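Putative cell surface hydrolase (Lactobacillus plantarum, PDB 3LP5) is of unknown specific function but is probably an alpha/beta-fold hydrolase acting at the bacterial cell surface. Local coordinates at residues A[34-40]-A[58-64]; A[129-133]-A[227-233]; A[40-44]-A[65-69]. Residue numbers count along the deposited sequence, not the author numbering.

Interaction 1: residues A[34-40]-A[58-64]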
loop_
_atom_site.group_PDB
_atom_site.type_symbol
_atom_site.label_atom_id
_atom_site.label_comp_id
_atom_site.label_asym_id
_atom_site.label_seq_id
_atom_site.Cartn_x
_atom_site.Cartn_y
_atom_site.Cartn_z
ATOM N N LYS A 34 12.097 -0.482 -17.587
ATOM C CA LYS A 34 12.567 -1.510 -16.656
ATOM C C LYS A 34 12.635 -0.859 -15.265
ATOM O O LYS A 34 13.267 0.196 -15.114
ATOM C CB LYS A 34 13.932 -2.081 -17.097
ATOM C CG LYS A 34 14.341 -3.358 -16.382
ATOM C CD LYS A 34 15.864 -3.599 -16.425
ATOM C CE LYS A 34 16.429 -4.154 -15.035
ATOM N NZ LYS A 34 16.477 -3.212 -13.791
ATOM N N HIS A 35 11.944 -1.437 -14.266
ATOM C CA HIS A 35 12.065 -0.983 -12.886
ATOM C C HIS A 35 12.843 -2.047 -12.113
ATOM O O HIS A 35 12.505 -3.221 -12.155
ATOM C CB HIS A 35 10.697 -0.780 -12.237
ATOM C CG HIS A 35 9.842 0.252 -12.915
ATOM N ND1 HIS A 35 9.821 1.576 -12.520
ATOM C CD2 HIS A 35 8.957 0.149 -13.939
ATOM C CE1 HIS A 35 8.982 2.247 -13.291
ATOM N NE2 HIS A 35 8.436 1.406 -14.150
ATOM N N SER A 36 13.924 -1.647 -11.443
ATOM C CA SER A 36 14.721 -2.669 -10.758
ATOM C C SER A 36 13.947 -3.085 -9.487
ATOM O O SER A 36 13.064 -2.359 -9.043
ATOM C CB SER A 36 16.170 -2.194 -10.574
ATOM O OG SER A 36 16.226 -0.970 -9.870
ATOM N N VAL A 37 14.152 -4.291 -8.984
ATOM C CA VAL A 37 13.403 -4.767 -7.817
ATOM C C VAL A 37 14.364 -5.138 -6.679
ATOM O O VAL A 37 15.138 -6.042 -6.827
ATOM C CB VAL A 37 12.555 -5.985 -8.150
ATOM C CG1 VAL A 37 11.867 -6.551 -6.880
ATOM C CG2 VAL A 37 11.526 -5.669 -9.232
ATOM N N LEU A 38 14.313 -4.403 -5.564
ATOM C CA LEU A 38 15.038 -4.744 -4.346
ATOM C C LEU A 38 14.044 -5.253 -3.286
ATOM O O LEU A 38 12.972 -4.648 -3.132
ATOM C CB LEU A 38 15.662 -3.470 -3.810
ATOM C CG LEU A 38 16.364 -3.566 -2.487
ATOM C CD1 LEU A 38 17.663 -4.377 -2.559
ATOM C CD2 LEU A 38 16.605 -2.152 -1.931
ATOM N N LYS A 39 14.337 -6.365 -2.601
ATOM C CA LYS A 39 13.399 -6.932 -1.599
ATOM C C LYS A 39 14.058 -6.983 -0.264
ATOM O O LYS A 39 15.167 -7.544 -0.164
ATOM C CB LYS A 39 12.965 -8.373 -1.918
ATOM C CG LYS A 39 12.096 -8.513 -3.127
ATOM C CD LYS A 39 11.021 -9.615 -2.940
ATOM C CE LYS A 39 10.143 -9.810 -4.238
ATOM N NZ LYS A 39 10.932 -10.355 -5.405
ATOM N N LEU A 40 13.383 -6.428 0.750
ATOM C CA LEU A 40 13.835 -6.485 2.138
ATOM C C LEU A 40 12.828 -7.322 2.889
ATOM O O LEU A 40 11.587 -7.158 2.710
ATOM C CB LEU A 40 13.884 -5.101 2.783
ATOM C CG LEU A 40 15.045 -4.147 2.553
ATOM C CD1 LEU A 40 15.235 -3.781 1.017
ATOM C CD2 LEU A 40 14.852 -2.839 3.451
ATOM N N ASP A 58 18.589 3.931 -12.114
ATOM C CA ASP A 58 17.103 3.749 -12.092
ATOM C C ASP A 58 16.494 4.868 -11.196
ATOM O O ASP A 58 16.788 4.934 -10.001
ATOM C CB ASP A 58 16.768 2.318 -11.598
ATOM C CG ASP A 58 15.259 1.984 -11.619
ATOM O OD1 ASP A 58 14.400 2.841 -11.950
ATOM O OD2 ASP A 58 14.922 0.831 -11.273
ATOM N N ASN A 59 15.674 5.738 -11.810
ATOM C CA ASN A 59 15.004 6.857 -11.163
ATOM C C ASN A 59 13.738 6.381 -10.378
ATOM O O ASN A 59 13.218 7.105 -9.556
ATOM C CB ASN A 59 14.504 7.854 -12.224
ATOM C CG ASN A 59 15.633 8.521 -13.030
ATOM O OD1 ASN A 59 16.820 8.599 -12.596
ATOM N ND2 ASN A 59 15.252 9.055 -14.224
ATOM N N GLU A 60 13.253 5.179 -10.670
ATOM C CA GLU A 60 11.995 4.685 -10.071
ATOM C C GLU A 60 12.058 3.202 -9.707
ATOM O O GLU A 60 11.349 2.357 -10.299
ATOM C CB GLU A 60 10.849 4.979 -11.017
ATOM C CG GLU A 60 9.528 4.921 -10.366
ATOM C CD GLU A 60 8.507 5.554 -11.275
ATOM O OE1 GLU A 60 8.172 6.737 -11.059
ATOM O OE2 GLU A 60 8.113 4.882 -12.264
ATOM N N PRO A 61 12.945 2.857 -8.737
ATOM C CA PRO A 61 13.038 1.455 -8.391
ATOM C C PRO A 61 11.835 1.014 -7.541
ATOM O O PRO A 61 11.241 1.836 -6.825
ATOM C CB PRO A 61 14.336 1.379 -7.568
ATOM C CG PRO A 61 14.491 2.794 -7.007
ATOM C CD PRO A 61 13.981 3.677 -8.079
ATOM N N PHE A 62 11.494 -0.272 -7.671
ATOM C CA PHE A 62 10.472 -0.893 -6.855
ATOM C C PHE A 62 11.200 -1.470 -5.666
ATOM O O PHE A 62 12.149 -2.260 -5.827
ATOM C CB PHE A 62 9.805 -2.056 -7.613
ATOM C CG PHE A 62 8.931 -1.640 -8.803
ATOM C CD1 PHE A 62 8.524 -0.311 -8.990
ATOM C CD2 PHE A 62 8.477 -2.610 -9.705
ATOM C CE1 PHE A 62 7.690 0.067 -10.057
ATOM C CE2 PHE A 62 7.664 -2.240 -10.810
ATOM C CZ PHE A 62 7.276 -0.910 -10.978
ATOM N N ILE A 63 10.785 -1.110 -4.476
ATOM C CA ILE A 63 11.366 -1.719 -3.294
ATOM C C ILE A 63 10.249 -2.462 -2.505
ATOM O O ILE A 63 9.277 -1.823 -2.084
ATOM C CB ILE A 63 12.053 -0.644 -2.471
ATOM C CG1 ILE A 63 13.095 0.108 -3.335
ATOM C CG2 ILE A 63 12.729 -1.278 -1.256
ATOM C CD1 ILE A 63 13.756 1.327 -2.530
ATOM N N VAL A 64 10.346 -3.800 -2.355
ATOM C CA VAL A 64 9.344 -4.543 -1.585
ATOM C C VAL A 64 9.884 -4.615 -0.182
ATOM O O VAL A 64 11.053 -4.979 0.007
ATOM C CB VAL A 64 9.161 -5.988 -2.121
ATOM C CG1 VAL A 64 8.143 -6.843 -1.237
ATOM C CG2 VAL A 64 8.677 -5.931 -3.560
HETATM O O HOH W 1 12.870 2.589 -14.079
#
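Two neighbouring parallel strands of an alpha/beta-hydrolase sheet pair here, together with the loops that lead into them. Strands 37-40 and 62-64 run 4.7 Å apart at 18°.

Backbone hydrogen bonds set the register. Phe62 N donates to Ser36 O (3.0 Å) and Leu38 N to Phe62 O (3.1 Å). Val64 N then donates to Leu38 O (2.9 Å) and Leu40 N to Val64 O (2.8 Å). Val37 thus lies beside Phe62, Leu38 beside Ile63 and Lys39 beside Val64.

Side-chain polar bonds tie the loops together. Asp58 OD2 accepts from both Ser36 N (2.7 Å) and Ser36 OG (2.6 Å). Asp58 OD1 accepts from Glu60 N (2.9 Å), an Asx turn that shapes the loop before the strand. His35 ND1 donates to Glu60 O (2.8 Å), so the imidazole closes the same loop from the other segment.

The aromatic contact is an offset stack. The His35 and Phe62 rings lie 7° from parallel, with centroids 4.4 Å apart. His35 CB also sits over the Phe62 face as a CH-pi contact.

Apolar packing divides between the faces of the sheet. On one, Val37 CG2 meets Phe62 CB at 4.3 Å, and Phe62 continues onto Val7 and Met9 of strand 7-10. On the other, Leu38 CD2 meets Ile63 CG2 at 4.0 Å, and both side chains touch Leu91 of helix 74-92.

One water completes the loop end, donating to Lys34 O and to Asp58 OD1, each at 2.6 Å.

Interaction 2: residues A[129-133]-A[227-233]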
loop_
_atom_site.group_PDB
_atom_site.type_symbol
_atom_site.label_atom_id
_atom_site.label_comp_id
_atom_site.label_asym_id
_atom_site.label_seq_id
_atom_site.Cartn_x
_atom_site.Cartn_y
_atom_site.Cartn_z
ATOM N N ASP A 129 4.568 11.209 -1.790
ATOM C CA ASP A 129 3.767 11.958 -2.768
ATOM C C ASP A 129 2.398 11.308 -2.951
ATOM O O ASP A 129 1.344 11.999 -3.021
ATOM C CB ASP A 129 4.458 11.979 -4.152
ATOM C CG ASP A 129 5.706 12.873 -4.198
ATOM O OD1 ASP A 129 5.991 13.596 -3.203
ATOM O OD2 ASP A 129 6.416 12.874 -5.246
ATOM N N ARG A 130 2.413 9.983 -3.077
ATOM C CA ARG A 130 1.199 9.208 -3.352
ATOM C C ARG A 130 1.203 7.876 -2.585
ATOM O O ARG A 130 2.256 7.271 -2.438
ATOM C CB ARG A 130 1.067 8.937 -4.841
ATOM C CG ARG A 130 0.868 10.238 -5.628
ATOM C CD ARG A 130 0.365 9.999 -7.081
ATOM N NE ARG A 130 1.460 9.384 -7.819
ATOM C CZ ARG A 130 2.287 10.056 -8.617
ATOM N NH1 ARG A 130 2.128 11.353 -8.761
ATOM N NH2 ARG A 130 3.268 9.423 -9.250
ATOM N N LEU A 131 0.037 7.512 -2.048
ATOM C CA LEU A 131 -0.285 6.217 -1.404
ATOM C C LEU A 131 -1.457 5.500 -2.087
ATOM O O LEU A 131 -2.536 6.075 -2.282
ATOM C CB LEU A 131 -0.628 6.432 0.089
ATOM C CG LEU A 131 -1.111 5.172 0.853
ATOM C CD1 LEU A 131 -0.012 4.051 0.914
ATOM C CD2 LEU A 131 -1.621 5.669 2.228
ATOM N N MET A 132 -1.257 4.272 -2.504
ATOM C CA MET A 132 -2.393 3.426 -2.923
ATOM C C MET A 132 -2.487 2.232 -1.962
ATOM O O MET A 132 -1.477 1.556 -1.652
ATOM C CB MET A 132 -2.261 2.980 -4.397
ATOM C CG MET A 132 -3.224 1.840 -4.914
ATOM S SD MET A 132 -3.051 1.524 -6.730
ATOM C CE MET A 132 -3.892 2.960 -7.326
ATOM N N THR A 133 -3.703 1.961 -1.513
ATOM C CA THR A 133 -3.949 0.781 -0.707
ATOM C C THR A 133 -4.915 -0.137 -1.428
ATOM O O THR A 133 -5.792 0.344 -2.203
ATOM C CB THR A 133 -4.435 1.122 0.733
ATOM O OG1 THR A 133 -5.750 1.653 0.701
ATOM C CG2 THR A 133 -3.477 2.172 1.411
ATOM N N ILE A 227 -2.625 0.840 -10.906
ATOM C CA ILE A 227 -1.374 1.197 -10.263
ATOM C C ILE A 227 -0.605 2.040 -11.262
ATOM O O ILE A 227 -0.139 3.156 -10.926
ATOM C CB ILE A 227 -0.515 -0.019 -9.837
ATOM C CG1 ILE A 227 -1.119 -0.758 -8.646
ATOM C CG2 ILE A 227 0.943 0.386 -9.603
ATOM C CD1 ILE A 227 -0.511 -2.175 -8.446
ATOM N N ARG A 228 -0.531 1.554 -12.487
ATOM C CA ARG A 228 0.132 2.355 -13.569
ATOM C C ARG A 228 -0.469 3.771 -13.789
ATOM O O ARG A 228 0.253 4.765 -13.819
ATOM C CB ARG A 228 0.154 1.575 -14.855
ATOM C CG ARG A 228 1.123 0.415 -14.791
ATOM C CD ARG A 228 1.060 -0.405 -16.088
ATOM N NE ARG A 228 1.429 0.431 -17.239
ATOM C CZ ARG A 228 1.017 0.229 -18.481
ATOM N NH1 ARG A 228 0.239 -0.802 -18.780
ATOM N NH2 ARG A 228 1.451 1.028 -19.451
ATOM N N GLN A 229 -1.784 3.866 -13.942
ATOM C CA GLN A 229 -2.457 5.119 -14.158
ATOM C C GLN A 229 -2.385 6.098 -12.963
ATOM O O GLN A 229 -2.191 7.278 -13.168
ATOM C CB GLN A 229 -3.919 4.869 -14.527
ATOM C CG GLN A 229 -4.764 6.147 -14.653
ATOM C CD GLN A 229 -5.985 5.929 -15.485
ATOM O OE1 GLN A 229 -6.072 4.941 -16.237
ATOM N NE2 GLN A 229 -6.935 6.824 -15.377
ATOM N N TYR A 230 -2.584 5.620 -11.739
ATOM C CA TYR A 230 -2.757 6.541 -10.596
ATOM C C TYR A 230 -1.543 6.547 -9.686
ATOM O O TYR A 230 -1.181 7.592 -9.195
ATOM C CB TYR A 230 -4.023 6.185 -9.773
ATOM C CG TYR A 230 -5.311 6.490 -10.534
ATOM C CD1 TYR A 230 -5.749 7.820 -10.727
ATOM C CD2 TYR A 230 -6.074 5.466 -11.085
ATOM C CE1 TYR A 230 -6.913 8.080 -11.450
ATOM C CE2 TYR A 230 -7.231 5.719 -11.814
ATOM C CZ TYR A 230 -7.654 7.017 -11.975
ATOM O OH TYR A 230 -8.813 7.246 -12.677
ATOM N N LEU A 231 -0.909 5.410 -9.453
ATOM C CA LEU A 231 0.248 5.414 -8.514
ATOM C C LEU A 231 1.494 5.876 -9.237
ATOM O O LEU A 231 2.242 6.732 -8.722
ATOM C CB LEU A 231 0.513 4.056 -7.836
ATOM C CG LEU A 231 1.573 4.149 -6.704
ATOM C CD1 LEU A 231 1.172 5.103 -5.553
ATOM C CD2 LEU A 231 1.957 2.818 -6.152
ATOM N N LEU A 232 1.722 5.311 -10.422
ATOM C CA LEU A 232 2.896 5.655 -11.234
ATOM C C LEU A 232 2.650 6.866 -12.129
ATOM O O LEU A 232 3.585 7.401 -12.691
ATOM C CB LEU A 232 3.334 4.462 -12.099
ATOM C CG LEU A 232 3.688 3.207 -11.290
ATOM C CD1 LEU A 232 4.121 2.006 -12.194
ATOM C CD2 LEU A 232 4.748 3.463 -10.245
ATOM N N ALA A 233 1.389 7.271 -12.289
ATOM C CA ALA A 233 1.018 8.400 -13.155
ATOM C C ALA A 233 1.584 8.283 -14.587
ATOM O O ALA A 233 2.052 9.236 -15.183
ATOM C CB ALA A 233 1.371 9.759 -12.495
#
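Helix 217-231 packs across one face of the central sheet of an alpha/beta-hydrolase fold, and this is where its last turn meets strand 127-134. The axes of segments 129-133 and 227-231 pass 9.6 Å apart at 138°. Arg130 and Met132 point toward the helix, while Leu131 between them points away, as alternation along a strand requires.

Met132 loses the most surface. Its side chain reaches across to the helix, trans at chi1 and chi2, and its end turns at chi3 (m). The SD atom lies 3.6 Å from Ile227 CG1, and CE lies 4.1 Å from Tyr230 CB. Tyr169 and Ile171 of the next strand, 167-172, also touch Met132, so it is enclosed by sheet and helix.

Leu231 fills the space between Met132 and Arg130. Its CD1 is 4.2 Å from Met132 CB and 3.9 Å from Arg130 CB. The turn that carries it is wide: Ile227 O accepts from Leu231 N (2.8 Å) and also from Leu232 N (2.9 Å), the latter a pi-type bond.

Arg130 supplies the polar part. Its aliphatic portion packs on Leu231, and its guanidinium turns to the backbone. Beyond the helix Ala233 takes a positive phi, and its CB lies over one guanidinium face, 3.8 Å from Arg130 NH2. Leu231 O lies at the guanidinium edge and accepts from both Arg130 NE and Arg130 NH2, each at 2.9 Å.

Interaction 3: residues A[40-44]-A[65-69]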
loop_
_atom_site.group_PDB
_atom_site.type_symbol
_atom_site.label_atom_id
_atom_site.label_comp_id
_atom_site.label_asym_id
_atom_site.label_seq_id
_atom_site.Cartn_x
_atom_site.Cartn_y
_atom_site.Cartn_z
ATOM N N LEU A 40 13.383 -6.428 0.750
ATOM C CA LEU A 40 13.835 -6.485 2.138
ATOM C C LEU A 40 12.828 -7.322 2.889
ATOM O O LEU A 40 11.587 -7.158 2.710
ATOM C CB LEU A 40 13.884 -5.101 2.783
ATOM C CG LEU A 40 15.045 -4.147 2.553
ATOM C CD1 LEU A 40 15.235 -3.781 1.017
ATOM C CD2 LEU A 40 14.852 -2.839 3.451
ATOM N N THR A 41 13.350 -8.225 3.721
ATOM C CA THR A 41 12.523 -8.956 4.648
ATOM C C THR A 41 13.009 -8.643 6.049
ATOM O O THR A 41 14.172 -8.967 6.413
ATOM C CB THR A 41 12.648 -10.474 4.427
ATOM O OG1 THR A 41 12.263 -10.733 3.089
ATOM C CG2 THR A 41 11.622 -11.233 5.313
ATOM N N VAL A 42 12.164 -7.985 6.830
ATOM C CA VAL A 42 12.569 -7.640 8.195
ATOM C C VAL A 42 12.293 -8.819 9.074
ATOM O O VAL A 42 11.129 -9.253 9.164
ATOM C CB VAL A 42 11.811 -6.406 8.755
ATOM C CG1 VAL A 42 12.428 -5.933 10.077
ATOM C CG2 VAL A 42 11.850 -5.282 7.725
ATOM N N GLN A 43 13.333 -9.264 9.785
ATOM C CA GLN A 43 13.267 -10.390 10.758
ATOM C C GLN A 43 12.614 -10.026 12.080
ATOM O O GLN A 43 12.459 -8.846 12.402
ATOM C CB GLN A 43 14.683 -10.955 11.018
ATOM C CG GLN A 43 15.462 -11.273 9.746
ATOM C CD GLN A 43 14.682 -12.163 8.788
ATOM O OE1 GLN A 43 14.365 -11.765 7.638
ATOM N NE2 GLN A 43 14.305 -13.322 9.262
ATOM N N THR A 44 12.231 -11.021 12.865
ATOM C CA THR A 44 11.432 -10.711 14.038
ATOM C C THR A 44 12.216 -10.007 15.159
ATOM O O THR A 44 11.609 -9.524 16.133
ATOM C CB THR A 44 10.745 -11.948 14.604
ATOM O OG1 THR A 44 11.756 -12.850 15.023
ATOM C CG2 THR A 44 9.825 -12.612 13.556
ATOM N N ILE A 65 9.061 -4.281 0.795
ATOM C CA ILE A 65 9.424 -4.462 2.196
ATOM C C ILE A 65 8.394 -5.361 2.841
ATOM O O ILE A 65 7.227 -4.955 2.944
ATOM C CB ILE A 65 9.494 -3.107 2.981
ATOM C CG1 ILE A 65 10.498 -2.164 2.324
ATOM C CG2 ILE A 65 9.844 -3.386 4.488
ATOM C CD1 ILE A 65 10.539 -0.808 2.942
ATOM N N GLY A 66 8.797 -6.577 3.244
ATOM C CA GLY A 66 7.900 -7.429 4.016
ATOM C C GLY A 66 8.546 -7.935 5.277
ATOM O O GLY A 66 9.656 -7.498 5.668
ATOM N N PHE A 67 7.840 -8.815 5.950
ATOM C CA PHE A 67 8.213 -9.180 7.333
ATOM C C PHE A 67 8.189 -10.676 7.523
ATOM O O PHE A 67 7.230 -11.312 7.067
ATOM C CB PHE A 67 7.226 -8.503 8.302
ATOM C CG PHE A 67 6.956 -7.063 7.966
ATOM C CD1 PHE A 67 7.908 -6.087 8.232
ATOM C CD2 PHE A 67 5.760 -6.702 7.297
ATOM C CE1 PHE A 67 7.680 -4.742 7.887
ATOM C CE2 PHE A 67 5.528 -5.403 6.944
ATOM C CZ PHE A 67 6.507 -4.399 7.214
ATOM N N ALA A 68 9.175 -11.223 8.260
ATOM C CA ALA A 68 9.164 -12.636 8.650
ATOM C C ALA A 68 7.861 -12.854 9.398
ATOM O O ALA A 68 7.155 -13.844 9.130
ATOM C CB ALA A 68 10.363 -13.015 9.569
ATOM N N ASN A 69 7.506 -11.930 10.301
ATOM C CA ASN A 69 6.185 -12.056 10.969
ATOM C C ASN A 69 5.212 -11.186 10.211
ATOM O O ASN A 69 5.116 -9.941 10.471
ATOM C CB ASN A 69 6.197 -11.641 12.460
ATOM C CG ASN A 69 4.765 -11.512 13.057
ATOM O OD1 ASN A 69 3.748 -11.742 12.363
ATOM N ND2 ASN A 69 4.677 -11.103 14.342
HETATM O O HOH W 2 9.303 -9.765 11.333
#
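Strands 40-42 and 65-67 run parallel, 4.6 Å apart at their closest, with 31° between their directions. Leu40 lies beside Ile65, Thr41 beside Gly66 and Val42 beside Phe67, with CA atoms 4.9, 4.9 and 4.7 Å apart in these pairs. Three nearly straight hydrogen bonds hold the register. Gly66 N donates to Leu40 O (2.9 Å), Val42 N to Gly66 O (2.8 Å) and Ala68 N to Val42 O (2.9 Å). Gly66 therefore uses both its amide and its carbonyl on this neighbour. Weaker CA-H...O contacts fall between these bonds, such as Thr41 CA to Gly66 O at 3.4 Å. The last bond reaches Ala68, just past the strand; beyond it a bridging water donates to Val42 O (2.9 Å) and accepts from Asn69 N (3.0 Å).

These are the C-terminal ends of two adjacent strands in the mixed sheet of an alpha/beta hydrolase, the end that usually carries the active site in this fold. Phe67 lies near, without touching, the residues of a probable nucleophile elbow around Ser106.

Leu40, Val42, Ile65 and Phe67 share the face covered by helix 74-92. Val42 CG2 meets Ile65 CG2 at 4.3 Å. Val42 CB approaches the edge of the Phe67 ring, 4.0 Å from CD1, and Trp83 of the helix touches both residues. Thr41 points to the other face, where its CG2 lies 3.8 Å from Ala68 N. Past the strands, Thr44 CG2 packs against Ala68 CB (4.0 Å) and Asn69 CB (3.9 Å). The Asn69 side chain turns to its own loop, where OD1 accepts from Arg71 N.

Interactions 1 and 3 are successive parts of one strand pair, 37-42 with 62-67. They share Leu40, with centres about 17 Å apart. Interaction 2 reaches the same sheet through its strand segment 129-133; its centre lies about 15 Å from that of interaction 1 and about 24 Å from that of interaction 3. It touches interaction 1 where Leu232 CD2 meets Glu60 OE2 at 4.2 Å. Interactions 2 and 3 do not touch, with nearest atoms about 12 Å apart. The His35 side chain of interaction 1 comes within about 4 Å of a bound sodium ion. Leu131 of interaction 2 and Phe67 of interaction 3 lie near the probable nucleophile elbow without touching it.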